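Local coordinates for protein glycosyl hydrolase family 26 (Bacteroides ovatus, PDB 4ZXO) that hydrolyses beta-mannans, probably including galactomannan, as a family 26 beta-mannanase with a TIM-barrel fold, at residues P265-T271 with L295-W301; M135-I139 with M190-R194; Y37-E42 with R302-E306. All coordinates share one frame; numbering follows the deposited sequence. Where two conformers were deposited one is given.

Contact 1. Residues P265-T271 with L295-W301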
loop_
_atom_site.group_PDB
_atom_site.type_symbol
_atom_site.label_atom_id
_atom_site.label_comp_id
_atom_site.label_asym_id
_atom_site.label_seq_id
_atom_site.Cartn_x
_atom_site.Cartn_y
_atom_site.Cartn_z
ATOM N N PRO A 265 -9.842 9.329 4.131
ATOM C CA PRO A 265 -8.808 9.806 3.202
ATOM C C PRO A 265 -8.670 8.790 2.076
ATOM O O PRO A 265 -9.017 7.625 2.254
ATOM C CB PRO A 265 -7.555 9.846 4.077
ATOM C CG PRO A 265 -7.771 8.823 5.088
ATOM C CD PRO A 265 -9.255 8.798 5.373
ATOM N N ILE A 266 -8.083 9.243 0.977
ATOM C CA ILE A 266 -7.960 8.429 -0.222
ATOM C C ILE A 266 -6.503 8.370 -0.684
ATOM O O ILE A 266 -5.671 9.228 -0.332
ATOM C CB ILE A 266 -8.857 8.984 -1.351
ATOM C CG1 ILE A 266 -8.358 10.355 -1.819
ATOM C CG2 ILE A 266 -10.339 8.994 -0.865
ATOM C CD1 ILE A 266 -9.145 10.891 -3.018
ATOM N N ALA A 267 -6.192 7.352 -1.463
ATOM C CA ALA A 267 -4.841 7.196 -1.939
ATOM C C ALA A 267 -4.784 6.370 -3.220
ATOM O O ALA A 267 -5.605 5.489 -3.429
ATOM C CB ALA A 267 -3.950 6.508 -0.854
ATOM N N LEU A 268 -3.787 6.657 -4.043
ATOM C CA LEU A 268 -3.494 5.812 -5.189
ATOM C C LEU A 268 -2.423 4.829 -4.713
ATOM O O LEU A 268 -1.247 5.165 -4.621
ATOM C CB LEU A 268 -3.060 6.673 -6.374
ATOM C CG LEU A 268 -2.663 5.956 -7.672
ATOM C CD1 LEU A 268 -3.701 4.927 -8.196
ATOM C CD2 LEU A 268 -2.388 6.992 -8.739
ATOM N N THR A 269 -2.884 3.670 -4.239
ATOM C CA THR A 269 -2.052 2.793 -3.430
ATOM C C THR A 269 -1.069 1.960 -4.271
ATOM O O THR A 269 -0.068 1.478 -3.731
ATOM C CB THR A 269 -2.933 1.872 -2.523
ATOM O OG1 THR A 269 -4.015 1.320 -3.287
ATOM C CG2 THR A 269 -3.514 2.749 -1.392
ATOM N N GLU A 270 -1.354 1.784 -5.563
ATOM C CA GLU A 270 -0.345 1.254 -6.511
ATOM C C GLU A 270 -0.596 1.916 -7.857
ATOM O O GLU A 270 -1.745 1.995 -8.303
ATOM C CB GLU A 270 -0.431 -0.258 -6.750
ATOM C CG GLU A 270 -0.059 -1.119 -5.600
ATOM C CD GLU A 270 0.004 -2.580 -5.953
ATOM O OE1 GLU A 270 0.247 -2.932 -7.126
ATOM O OE2 GLU A 270 -0.181 -3.419 -5.054
ATOM N N THR A 271 0.452 2.347 -8.540
ATOM C CA THR A 271 0.375 2.743 -9.911
ATOM C C THR A 271 1.774 2.651 -10.511
ATOM O O THR A 271 2.750 2.218 -9.849
ATOM C CB THR A 271 -0.194 4.182 -10.071
ATOM O OG1 THR A 271 -0.558 4.418 -11.451
ATOM C CG2 THR A 271 0.763 5.206 -9.603
ATOM N N LEU A 295 -5.470 13.389 -2.960
ATOM C CA LEU A 295 -4.830 12.150 -2.560
ATOM C C LEU A 295 -3.916 12.364 -1.371
ATOM O O LEU A 295 -3.128 13.340 -1.331
ATOM C CB LEU A 295 -3.960 11.586 -3.681
ATOM C CG LEU A 295 -4.705 11.284 -4.972
ATOM C CD1 LEU A 295 -3.708 10.601 -5.925
ATOM C CD2 LEU A 295 -5.850 10.356 -4.740
ATOM N N SER A 296 -3.920 11.411 -0.430
ATOM C CA SER A 296 -2.956 11.479 0.670
ATOM C C SER A 296 -1.590 10.984 0.250
ATOM O O SER A 296 -0.576 11.450 0.784
ATOM C CB SER A 296 -3.408 10.664 1.865
ATOM O OG SER A 296 -4.637 11.149 2.339
ATOM N N TYR A 297 -1.567 9.997 -0.665
ATOM C CA TYR A 297 -0.303 9.517 -1.185
ATOM C C TYR A 297 -0.530 8.805 -2.515
ATOM O O TYR A 297 -1.679 8.472 -2.879
ATOM C CB TYR A 297 0.443 8.594 -0.197
ATOM C CG TYR A 297 -0.251 7.323 0.279
ATOM C CD1 TYR A 297 -0.006 6.067 -0.308
ATOM C CD2 TYR A 297 -1.153 7.390 1.344
ATOM C CE1 TYR A 297 -0.636 4.897 0.217
ATOM C CE2 TYR A 297 -1.757 6.291 1.855
ATOM C CZ TYR A 297 -1.513 5.049 1.302
ATOM O OH TYR A 297 -2.212 3.992 1.869
ATOM N N VAL A 298 0.562 8.652 -3.264
ATOM C CA VAL A 298 0.590 7.919 -4.530
ATOM C C VAL A 298 1.819 7.050 -4.475
ATOM O O VAL A 298 2.920 7.568 -4.187
ATOM C CB VAL A 298 0.658 8.852 -5.789
ATOM C CG1 VAL A 298 1.796 9.804 -5.751
ATOM C CG2 VAL A 298 0.761 8.016 -7.088
ATOM N N LEU A 299 1.677 5.761 -4.771
ATOM C CA LEU A 299 2.797 4.858 -4.602
ATOM C C LEU A 299 3.040 4.117 -5.888
ATOM O O LEU A 299 2.115 3.556 -6.461
ATOM C CB LEU A 299 2.495 3.854 -3.468
ATOM C CG LEU A 299 3.701 2.939 -3.195
ATOM C CD1 LEU A 299 4.061 2.870 -1.713
ATOM C CD2 LEU A 299 3.425 1.580 -3.767
ATOM N N VAL A 300 4.286 4.109 -6.344
ATOM C CA VAL A 300 4.625 3.324 -7.543
ATOM C C VAL A 300 5.356 2.045 -7.118
ATOM O O VAL A 300 6.006 1.962 -6.036
ATOM C CB VAL A 300 5.499 4.108 -8.556
ATOM C CG1 VAL A 300 4.774 5.389 -9.005
ATOM C CG2 VAL A 300 6.899 4.368 -8.022
ATOM N N TRP A 301 5.271 1.033 -7.987
ATOM C CA TRP A 301 5.688 -0.321 -7.609
ATOM C C TRP A 301 7.219 -0.490 -7.662
ATOM O O TRP A 301 7.953 0.461 -7.946
ATOM C CB TRP A 301 4.966 -1.355 -8.498
ATOM C CG TRP A 301 4.938 -2.748 -7.864
ATOM C CD1 TRP A 301 5.487 -3.931 -8.376
ATOM C CD2 TRP A 301 4.373 -3.109 -6.589
ATOM N NE1 TRP A 301 5.283 -4.971 -7.489
ATOM C CE2 TRP A 301 4.617 -4.494 -6.387
ATOM C CE3 TRP A 301 3.656 -2.395 -5.617
ATOM C CZ2 TRP A 301 4.131 -5.179 -5.260
ATOM C CZ3 TRP A 301 3.205 -3.064 -4.480
ATOM C CH2 TRP A 301 3.459 -4.445 -4.314
HETATM O O HOH W 1 -7.062 11.999 1.138
#
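Ala267 sets its CB over the middle of one face of the Tyr297 ring, 3.5 Å from the ring centroid and 12° off the ring normal, a CH-pi contact. Tyr297 gets there because its CG lies between the backbone N and the carbonyl carbon (chi1 59°), and Thr269 CG2 meets Tyr297 OH obliquely at 3.7 Å. On the other side of the sheet, Leu268 and Val298 run side by side, with Leu268 CD2 3.7 Å from Val298 CG2, while Ile266 and Leu295 meet at about a right angle. Farther along, Glu270 lies beside Trp301, its carboxylate 21° from the indole plane, OE1 above a ring face and OE2 3.5 Å from CZ3 of Trp301. Tyr237 bonds OE1 of Glu270, and Arg162 forms a salt bridge with OE2. The backbone pairing is parallel: Leu268 N donates to Tyr297 O at 3.0 Å, and Leu299 N to Leu268 O at 3.0 Å. Thr271 N then reaches Leu299 O at 2.9 Å, after a one-residue shift in register that marks a beta bulge. With helix 281-290 between them, the strands make a beta-alpha-beta unit of the (beta/alpha)8 barrel of this glycosidase family.

Contact 2. Residues M135-I139 with M190-R194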
loop_
_atom_site.group_PDB
_atom_site.type_symbol
_atom_site.label_atom_id
_atom_site.label_comp_id
_atom_site.label_asym_id
_atom_site.label_seq_id
_atom_site.Cartn_x
_atom_site.Cartn_y
_atom_site.Cartn_z
ATOM N N MET A 135 -5.878 -20.053 9.166
ATOM C CA MET A 135 -5.971 -18.671 8.671
ATOM C C MET A 135 -5.804 -17.692 9.842
ATOM O O MET A 135 -5.128 -16.670 9.685
ATOM C CB MET A 135 -7.305 -18.422 7.980
ATOM C CG MET A 135 -7.379 -17.065 7.231
ATOM S SD MET A 135 -6.266 -16.962 5.777
ATOM C CE MET A 135 -5.175 -15.611 6.271
ATOM N N LEU A 136 -6.398 -18.003 11.011
ATOM C CA LEU A 136 -6.256 -17.095 12.127
ATOM C C LEU A 136 -4.791 -17.126 12.638
ATOM O O LEU A 136 -4.285 -16.083 13.062
ATOM C CB LEU A 136 -7.243 -17.418 13.263
ATOM C CG LEU A 136 -8.712 -17.330 12.902
ATOM C CD1 LEU A 136 -9.549 -17.582 14.146
ATOM C CD2 LEU A 136 -9.053 -15.983 12.357
ATOM N N GLU A 137 -4.129 -18.285 12.609
ATOM C CA GLU A 137 -2.714 -18.381 13.004
ATOM C C GLU A 137 -1.857 -17.515 12.050
ATOM O O GLU A 137 -0.946 -16.825 12.495
ATOM C CB GLU A 137 -2.289 -19.851 12.983
ATOM C CG GLU A 137 -0.825 -20.112 13.301
ATOM C CD GLU A 137 -0.160 -20.851 12.157
ATOM O OE1 GLU A 137 -0.521 -22.045 11.818
ATOM O OE2 GLU A 137 0.721 -20.205 11.568
ATOM N N TRP A 138 -2.196 -17.551 10.756
ATOM C CA TRP A 138 -1.476 -16.752 9.752
ATOM C C TRP A 138 -1.637 -15.262 10.033
ATOM O O TRP A 138 -0.674 -14.528 10.002
ATOM C CB TRP A 138 -1.971 -17.087 8.338
ATOM C CG TRP A 138 -1.442 -18.440 7.855
ATOM C CD1 TRP A 138 -0.781 -19.407 8.579
ATOM C CD2 TRP A 138 -1.510 -18.893 6.528
ATOM N NE1 TRP A 138 -0.434 -20.449 7.743
ATOM C CE2 TRP A 138 -0.848 -20.143 6.469
ATOM C CE3 TRP A 138 -2.024 -18.316 5.351
ATOM C CZ2 TRP A 138 -0.709 -20.865 5.279
ATOM C CZ3 TRP A 138 -1.916 -19.039 4.137
ATOM C CH2 TRP A 138 -1.237 -20.300 4.109
ATOM N N ILE A 139 -2.860 -14.831 10.352
ATOM C CA ILE A 139 -3.089 -13.433 10.647
ATOM C C ILE A 139 -2.302 -13.076 11.939
ATOM O O ILE A 139 -1.719 -12.003 12.007
ATOM C CB ILE A 139 -4.565 -13.115 10.786
ATOM C CG1 ILE A 139 -5.288 -13.293 9.422
ATOM C CG2 ILE A 139 -4.775 -11.680 11.285
ATOM C CD1 ILE A 139 -6.857 -13.453 9.559
ATOM N N MET A 190 -12.309 -11.068 10.114
ATOM C CA MET A 190 -11.319 -11.943 10.792
ATOM C C MET A 190 -9.987 -11.258 10.981
ATOM O O MET A 190 -9.364 -11.345 12.025
ATOM C CB MET A 190 -11.073 -13.237 9.999
ATOM C CG MET A 190 -12.216 -14.186 10.026
ATOM S SD MET A 190 -12.094 -15.431 8.700
ATOM C CE MET A 190 -10.515 -16.186 9.038
ATOM N N THR A 191 -9.528 -10.560 9.941
ATOM C CA THR A 191 -8.248 -9.852 10.054
ATOM C C THR A 191 -8.308 -8.785 11.139
ATOM O O THR A 191 -7.440 -8.710 12.012
ATOM C CB THR A 191 -7.911 -9.213 8.717
ATOM O OG1 THR A 191 -7.878 -10.228 7.683
ATOM C CG2 THR A 191 -6.552 -8.445 8.761
ATOM N N ASN A 192 -9.344 -7.962 11.077
ATOM C CA ASN A 192 -9.464 -6.890 12.075
ATOM C C ASN A 192 -9.606 -7.471 13.458
ATOM O O ASN A 192 -8.990 -6.976 14.408
ATOM C CB ASN A 192 -10.645 -6.013 11.727
ATOM C CG ASN A 192 -10.825 -4.884 12.688
ATOM O OD1 ASN A 192 -9.964 -4.003 12.803
ATOM N ND2 ASN A 192 -11.972 -4.875 13.377
ATOM N N ASP A 193 -10.374 -8.556 13.593
ATOM C CA ASP A 193 -10.571 -9.131 14.930
ATOM C C ASP A 193 -9.270 -9.626 15.539
ATOM O O ASP A 193 -8.980 -9.417 16.729
ATOM C CB ASP A 193 -11.581 -10.284 14.876
ATOM C CG ASP A 193 -13.008 -9.804 14.612
ATOM O OD1 ASP A 193 -13.280 -8.580 14.708
ATOM O OD2 ASP A 193 -13.857 -10.672 14.289
ATOM N N ARG A 194 -8.474 -10.302 14.726
ATOM C CA ARG A 194 -7.256 -10.847 15.285
ATOM C C ARG A 194 -6.278 -9.719 15.591
ATOM O O ARG A 194 -5.579 -9.735 16.644
ATOM C CB ARG A 194 -6.578 -11.874 14.363
ATOM C CG ARG A 194 -7.329 -13.108 14.069
ATOM C CD ARG A 194 -7.817 -13.789 15.328
ATOM N NE ARG A 194 -6.741 -14.435 16.053
ATOM C CZ ARG A 194 -6.940 -15.036 17.232
ATOM N NH1 ARG A 194 -8.158 -15.071 17.781
ATOM N NH2 ARG A 194 -5.921 -15.588 17.885
#
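Met190 meets Leu136 and Met135 in the first of two apolar groups of this helix-to-helix contact. The methyl CE of Met190 is the shared point: it lies 3.6 Å from Leu136 CD2 and 3.7 Å from Met135 CG, and the chain of Met190 crosses both of these side chains at about a right angle. The bend that carries CE toward them is at chi3 of Met190 (58°). Ile139 adds a second apolar patch, its CD1 resting 4.2 Å from Met190 CB.

The segment axes approach to 9.7 Å with a signed crossing angle of -55°, and residues four apart (Met135 and Ile139, Met190 and Arg194) supply much of the contact; both observations are consistent with ridges-into-grooves packing. Helices 132-147 and 181-197 stand before and after strand 159-162 in the chain, so the pair are neighbours in the outer helical layer of the TIM barrel.

A further group of contacts sets aliphatic carbons against residues with polar ends. Ile139 CG2 meets Arg194 CB at 3.6 Å, and Leu136 CD2 meets Arg194 CG at 3.8 Å, both side chains being crossed by the arginine at about a right angle. Bends at chi2 and chi3 fold the Arg194 chain over Leu136, and its NH2 forms a salt bridge with Asp140. Ile139 CD1 also touches Thr191 OG1 at 3.9 Å; that hydroxyl is hydrogen-bonded to Leu187 O, one turn earlier in its own helix, and to Trp164 NE1.

Contact 3. Residues Y37-E42 with R302-E306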
loop_
_atom_site.group_PDB
_atom_site.type_symbol
_atom_site.label_atom_id
_atom_site.label_comp_id
_atom_site.label_asym_id
_atom_site.label_seq_id
_atom_site.Cartn_x
_atom_site.Cartn_y
_atom_site.Cartn_z
ATOM N N TYR A 37 16.038 -2.685 -2.174
ATOM C CA TYR A 37 16.835 -2.992 -3.387
ATOM C C TYR A 37 16.356 -2.084 -4.524
ATOM O O TYR A 37 15.382 -1.348 -4.379
ATOM C CB TYR A 37 16.706 -4.495 -3.767
ATOM C CG TYR A 37 15.260 -4.911 -3.964
ATOM C CD1 TYR A 37 14.555 -4.514 -5.104
ATOM C CD2 TYR A 37 14.599 -5.675 -3.000
ATOM C CE1 TYR A 37 13.232 -4.879 -5.308
ATOM C CE2 TYR A 37 13.274 -6.058 -3.181
ATOM C CZ TYR A 37 12.581 -5.627 -4.317
ATOM O OH TYR A 37 11.237 -5.927 -4.477
ATOM N N GLY A 38 17.033 -2.145 -5.666
ATOM C CA GLY A 38 16.631 -1.392 -6.839
ATOM C C GLY A 38 17.394 -1.929 -8.020
ATOM O O GLY A 38 17.986 -3.029 -7.953
ATOM N N ILE A 39 17.387 -1.189 -9.129
ATOM C CA ILE A 39 18.045 -1.715 -10.326
ATOM C C ILE A 39 19.570 -1.770 -10.090
ATOM O O ILE A 39 20.206 -0.760 -9.817
ATOM C CB ILE A 39 17.666 -0.878 -11.552
ATOM C CG1 ILE A 39 16.145 -0.939 -11.756
ATOM C CG2 ILE A 39 18.402 -1.380 -12.774
ATOM C CD1 ILE A 39 15.569 -2.380 -11.739
ATOM N N GLY A 40 20.138 -2.980 -10.148
ATOM C CA GLY A 40 21.559 -3.157 -9.946
ATOM C C GLY A 40 22.078 -3.280 -8.519
ATOM O O GLY A 40 23.306 -3.371 -8.328
ATOM N N TRP A 41 21.189 -3.291 -7.516
ATOM C CA TRP A 41 21.677 -3.407 -6.145
ATOM C C TRP A 41 20.655 -3.995 -5.186
ATOM O O TRP A 41 19.441 -4.020 -5.455
ATOM C CB TRP A 41 22.139 -2.037 -5.617
ATOM C CG TRP A 41 20.974 -1.117 -5.452
ATOM C CD1 TRP A 41 20.403 -0.340 -6.430
ATOM C CD2 TRP A 41 20.222 -0.882 -4.250
ATOM N NE1 TRP A 41 19.365 0.382 -5.900
ATOM C CE2 TRP A 41 19.216 0.050 -4.570
ATOM C CE3 TRP A 41 20.328 -1.348 -2.915
ATOM C CZ2 TRP A 41 18.277 0.515 -3.614
ATOM C CZ3 TRP A 41 19.415 -0.887 -1.976
ATOM C CH2 TRP A 41 18.380 0.030 -2.335
ATOM N N GLU A 42 21.152 -4.492 -4.050
ATOM C CA GLU A 42 20.287 -5.020 -2.998
ATOM C C GLU A 42 20.989 -4.818 -1.673
ATOM O O GLU A 42 22.142 -5.225 -1.514
ATOM C CB GLU A 42 19.990 -6.507 -3.199
ATOM C CG GLU A 42 19.170 -7.074 -2.055
ATOM C CD GLU A 42 18.538 -8.411 -2.414
ATOM O OE1 GLU A 42 18.806 -8.944 -3.515
ATOM O OE2 GLU A 42 17.787 -8.950 -1.580
ATOM N N ARG A 302 7.686 -1.676 -7.281
ATOM C CA ARG A 302 9.104 -1.918 -6.969
ATOM C C ARG A 302 10.038 -1.866 -8.155
ATOM O O ARG A 302 9.617 -1.956 -9.301
ATOM C CB ARG A 302 9.265 -3.282 -6.256
ATOM C CG ARG A 302 8.993 -4.476 -7.153
ATOM C CD ARG A 302 8.643 -5.729 -6.347
ATOM N NE ARG A 302 8.640 -6.885 -7.270
ATOM C CZ ARG A 302 9.712 -7.645 -7.554
ATOM N NH1 ARG A 302 10.916 -7.439 -6.952
ATOM N NH2 ARG A 302 9.585 -8.605 -8.482
ATOM N N ASN A 303 11.313 -1.647 -7.859
ATOM C CA ASN A 303 12.355 -1.707 -8.900
ATOM C C ASN A 303 13.069 -3.031 -8.776
ATOM O O ASN A 303 13.962 -3.181 -7.942
ATOM C CB ASN A 303 13.324 -0.522 -8.751
ATOM C CG ASN A 303 12.739 0.778 -9.288
ATOM O OD1 ASN A 303 11.518 0.880 -9.482
ATOM N ND2 ASN A 303 13.601 1.771 -9.520
ATOM N N ALA A 304 12.620 -4.032 -9.537
ATOM C CA ALA A 304 13.016 -5.427 -9.284
ATOM C C ALA A 304 14.457 -5.729 -9.654
ATOM O O ALA A 304 14.803 -5.840 -10.839
ATOM C CB ALA A 304 12.070 -6.387 -10.039
ATOM N N ARG A 305 15.276 -5.939 -8.654
ATOM C CA ARG A 305 16.692 -6.163 -8.869
ATOM C C ARG A 305 16.902 -7.420 -9.654
ATOM O O ARG A 305 17.849 -7.511 -10.376
ATOM C CB ARG A 305 17.460 -6.160 -7.564
ATOM C CG ARG A 305 17.499 -7.436 -6.753
ATOM C CD ARG A 305 16.200 -7.741 -6.060
ATOM N NE ARG A 305 16.318 -8.524 -4.849
ATOM C CZ ARG A 305 15.305 -9.183 -4.332
ATOM N NH1 ARG A 305 14.153 -9.158 -4.951
ATOM N NH2 ARG A 305 15.412 -9.818 -3.222
ATOM N N GLU A 306 15.973 -8.341 -9.518
ATOM C CA GLU A 306 16.103 -9.669 -10.108
ATOM C C GLU A 306 15.479 -9.748 -11.505
ATOM O O GLU A 306 15.581 -10.793 -12.179
ATOM C CB GLU A 306 15.483 -10.735 -9.180
ATOM C CG GLU A 306 13.967 -10.923 -9.316
ATOM C CD GLU A 306 13.127 -9.946 -8.554
ATOM O OE1 GLU A 306 13.643 -8.959 -7.993
ATOM O OE2 GLU A 306 11.893 -10.168 -8.531
HETATM O O HOH W 2 12.283 -1.129 -5.242
HETATM O O HOH W 3 19.200 -5.489 -11.094
#
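The guanidinium of Arg305 lies flat on the ring of Tyr37, the planes only 3° apart and the group centres separated by 4.1 Å, a stack that is also a cation-pi interaction. It joins a small beta hairpin, strands 37-38 and 41-42 linked by a type II turn from Gly38 to Trp41, to the loop that follows barrel strand 295-300. The same ring face receives the aliphatic part of the arginine, whose CD is 3.9 Å from the Tyr37 centroid. The Arg305 chain bends at chi2, which lets CD and the guanidinium lie over that one face.

Glu42, the last residue of the hairpin, meets the edge of the guanidinium. Arg305 NE donates to Glu42 OE1 at 2.9 Å and Arg305 NH2 to Glu42 OE2 at 3.0 Å, a side-on pair of bonds. The carboxylate and guanidinium planes are 67° apart, and both oxygens are met from above the carboxylate plane. Asp77 O is a further acceptor for Arg305 NH2.

Arg302 addresses the other end of Tyr37. Its NH1 donates to Tyr37 OH at 2.9 Å, with the hydroxyl oxygen near the guanidinium plane, although ring and guanidinium are almost perpendicular (83°). Asn303 O sits at the ring edge, 3.2 Å from Tyr37 CD1, while the side-chain amide of Asn303 is held by Asp49 through ND2 and by the backbone N of Tyr312 and Ala313 through OD1.

Glu306 completes a salt-bridge network with Glu42, Arg302 and Arg305. Arg302 grips it end-on, NH2 reaching Glu306 OE2 at 2.8 Å. Arg302 NH1 donates to the syn lone pair of Glu306 OE1, whereas Arg305 NH1 approaches the same oxygen from above the carboxylate plane at 3.1 Å.

From the N terminus, the hairpin 37-42 after barrel strand 27-32 opens contact 3, whose partner comes only 260 residues later. Within that long span, helix 132-147 and helix 181-197 close contact 2, a loop of 50 residues containing strand 159-162. The chain then opens contact 1 at 265-271 and closes it at 295-301 after helix 281-290. Residues 302-306 follow directly and close contact 3. Contacts 2 and 1 therefore succeed one another inside contact 3, and none cross. Contact 1 joins neighbouring barrel strands and contact 2 two outer helices, their centres about 25 Å apart; contact 3 ties together loops following the strands 27-32 and 295-300.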